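Local coordinates for protein DNA-binding response regulator (Paenisporosarcina sp. TG-14, PDB 6JQS) that probably binds DNA through a LuxR-type helix-turn-helix domain and, as a GerE transcription factor of a spore-forming bacterium, regulates gene expression, at residues F20-R25 / E71-D75. Numbering follows the deposited sequence.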
loop_
_atom_site.group_PDB
_atom_site.type_symbol
_atom_site.label_atom_id
_atom_site.label_comp_id
_atom_site.label_asym_id
_atom_site.label_seq_id
_atom_site.Cartn_x
_atom_site.Cartn_y
_atom_site.Cartn_z
ATOM N N PHE A 20 1.877 -1.521 -0.434
ATOM C CA PHE A 20 1.815 -0.617 -1.602
ATOM C C PHE A 20 2.946 -0.969 -2.590
ATOM O O PHE A 20 2.695 -0.804 -3.796
ATOM C CB PHE A 20 1.831 0.849 -1.187
ATOM C CG PHE A 20 0.487 1.352 -0.735
ATOM C CD1 PHE A 20 -0.413 1.823 -1.662
ATOM C CD2 PHE A 20 0.045 1.176 0.566
ATOM C CE1 PHE A 20 -1.712 2.159 -1.309
ATOM C CE2 PHE A 20 -1.252 1.553 0.926
ATOM C CZ PHE A 20 -2.116 2.035 -0.015
ATOM N N GLN A 21 4.141 -1.361 -2.134
ATOM C CA GLN A 21 5.212 -1.815 -3.089
ATOM C C GLN A 21 4.718 -3.025 -3.890
ATOM O O GLN A 21 5.023 -3.123 -5.070
ATOM C CB GLN A 21 6.529 -2.119 -2.362
ATOM C CG GLN A 21 7.694 -2.275 -3.335
ATOM C CD GLN A 21 7.941 -1.018 -4.156
ATOM O OE1 GLN A 21 8.483 -0.031 -3.682
ATOM N NE2 GLN A 21 7.406 -0.988 -5.357
ATOM N N LEU A 22 3.917 -3.917 -3.307
ATOM C CA LEU A 22 3.341 -5.049 -4.057
ATOM C C LEU A 22 2.203 -4.628 -4.972
ATOM O O LEU A 22 2.085 -5.272 -6.037
ATOM C CB LEU A 22 2.919 -6.190 -3.101
ATOM C CG LEU A 22 4.047 -6.761 -2.234
ATOM C CD1 LEU A 22 3.564 -7.970 -1.434
ATOM C CD2 LEU A 22 5.259 -7.167 -3.060
ATOM N N LEU A 23 1.335 -3.669 -4.599
ATOM C CA LEU A 23 0.353 -3.126 -5.556
ATOM C C LEU A 23 1.108 -2.541 -6.761
ATOM O O LEU A 23 0.737 -2.753 -7.876
ATOM C CB LEU A 23 -0.491 -2.055 -4.868
ATOM C CG LEU A 23 -1.489 -2.588 -3.842
ATOM C CD1 LEU A 23 -2.076 -1.422 -3.056
ATOM C CD2 LEU A 23 -2.573 -3.395 -4.523
ATOM N N VAL A 24 2.177 -1.797 -6.542
ATOM C CA VAL A 24 2.931 -1.296 -7.738
ATOM C C VAL A 24 3.224 -2.475 -8.676
ATOM O O VAL A 24 3.151 -2.303 -9.946
ATOM C CB VAL A 24 4.198 -0.580 -7.250
ATOM C CG1 VAL A 24 5.173 -0.391 -8.382
ATOM C CG2 VAL A 24 3.820 0.728 -6.608
ATOM N N ARG A 25 3.547 -3.657 -8.124
ATOM C CA ARG A 25 3.946 -4.853 -8.908
ATOM C C ARG A 25 2.728 -5.660 -9.366
ATOM O O ARG A 25 2.918 -6.781 -9.797
ATOM C CB ARG A 25 4.889 -5.726 -8.081
ATOM C CG ARG A 25 6.211 -5.045 -7.805
ATOM C CD ARG A 25 7.195 -5.901 -7.087
ATOM N NE ARG A 25 8.216 -4.970 -6.636
ATOM C CZ ARG A 25 8.844 -5.019 -5.474
ATOM N NH1 ARG A 25 8.579 -5.973 -4.604
ATOM N NH2 ARG A 25 9.727 -4.077 -5.177
ATOM N N GLU A 71 8.597 7.088 -0.989
ATOM C CA GLU A 71 8.328 5.889 -0.162
ATOM C C GLU A 71 8.302 4.586 -0.951
ATOM O O GLU A 71 8.411 3.516 -0.316
ATOM C CB GLU A 71 6.982 6.040 0.560
ATOM C CG GLU A 71 7.060 7.015 1.692
ATOM C CD GLU A 71 7.974 6.609 2.853
ATOM O OE1 GLU A 71 8.204 7.464 3.727
ATOM O OE2 GLU A 71 8.489 5.458 2.876
ATOM N N LEU A 72 8.058 4.636 -2.256
ATOM C CA LEU A 72 7.967 3.438 -3.110
ATOM C C LEU A 72 8.966 3.620 -4.271
ATOM O O LEU A 72 9.216 4.753 -4.629
ATOM C CB LEU A 72 6.543 3.293 -3.661
ATOM C CG LEU A 72 5.399 3.136 -2.645
ATOM C CD1 LEU A 72 4.060 3.122 -3.385
ATOM C CD2 LEU A 72 5.557 1.889 -1.829
ATOM N N SER A 73 9.348 2.537 -4.909
ATOM C CA SER A 73 10.014 2.566 -6.237
ATOM C C SER A 73 9.032 2.075 -7.289
ATOM O O SER A 73 8.242 1.187 -6.979
ATOM C CB SER A 73 11.223 1.703 -6.261
ATOM O OG SER A 73 10.903 0.432 -5.734
ATOM N N LEU A 74 9.241 2.506 -8.523
ATOM C CA LEU A 74 8.453 2.107 -9.716
ATOM C C LEU A 74 8.607 0.603 -10.021
ATOM O O LEU A 74 7.649 -0.006 -10.596
ATOM C CB LEU A 74 9.003 3.005 -10.823
ATOM C CG LEU A 74 8.000 3.636 -11.775
ATOM C CD1 LEU A 74 6.706 4.037 -11.097
ATOM C CD2 LEU A 74 8.653 4.799 -12.495
ATOM N N ASP A 75 9.714 0.003 -9.579
ATOM C CA ASP A 75 10.110 -1.401 -9.871
ATOM C C ASP A 75 9.545 -2.336 -8.796
ATOM O O ASP A 75 9.998 -2.167 -7.672
ATOM C CB ASP A 75 11.639 -1.535 -9.964
ATOM C CG ASP A 75 12.244 -0.788 -11.142
ATOM O OD1 ASP A 75 11.469 -0.476 -12.088
ATOM O OD2 ASP A 75 13.502 -0.524 -11.106
HETATM O O HOH W 1 9.261 0.398 -0.903
#
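The guanidinium of R25 meets D75 at its edge: NH2 bonds D75 O at 3.2 Å, with the oxygen nearly in the guanidinium plane and NH2 on a lone pair of D75 O, a backbone oxygen of the chain's last residue. NE reaches the same oxygen only weakly, and CG of Q21 sits over one face of the group, 3.2 Å from its plane and off centre. The second flat group, the carboxamide of Q21, is held at both ends by the backbone of S73. S73 N donates to Q21 OE1 at 3.0 Å along an almost straight path (169° at the hydrogen), in the carbonyl plane on a lone pair; in return Q21 NE2 donates to S73 O at 2.8 Å, with that oxygen close to the amide plane. The amide thus sets one acceptor and one donor against the N-H and C=O of a single residue, and this pairing fixes its rotation. OE1 has two more donors: S73 OG at 3.2 Å, coming from above the carbonyl plane, and a water that also donates to E71 O. With CG anti to the backbone N (chi1 -167°) and a bend at chi2, the glutamine folds its amide across to the tail.

In the four-helix LuxR-type (GerE) fold, these bonds lay the C-terminal tail that follows helix 59-68 along the C-terminal end of helix 14-24. Beside these bonds, L72 supplies the apolar part: its CD1 lies 3.9 Å from F20 CB and 4.0 Å from V24 CG2. F20 and L72 both also touch L66 of helix 59-68, which links this patch to the core. Further along the tail, V24 CG1 packs against the backbone, 3.3 Å from L74 O.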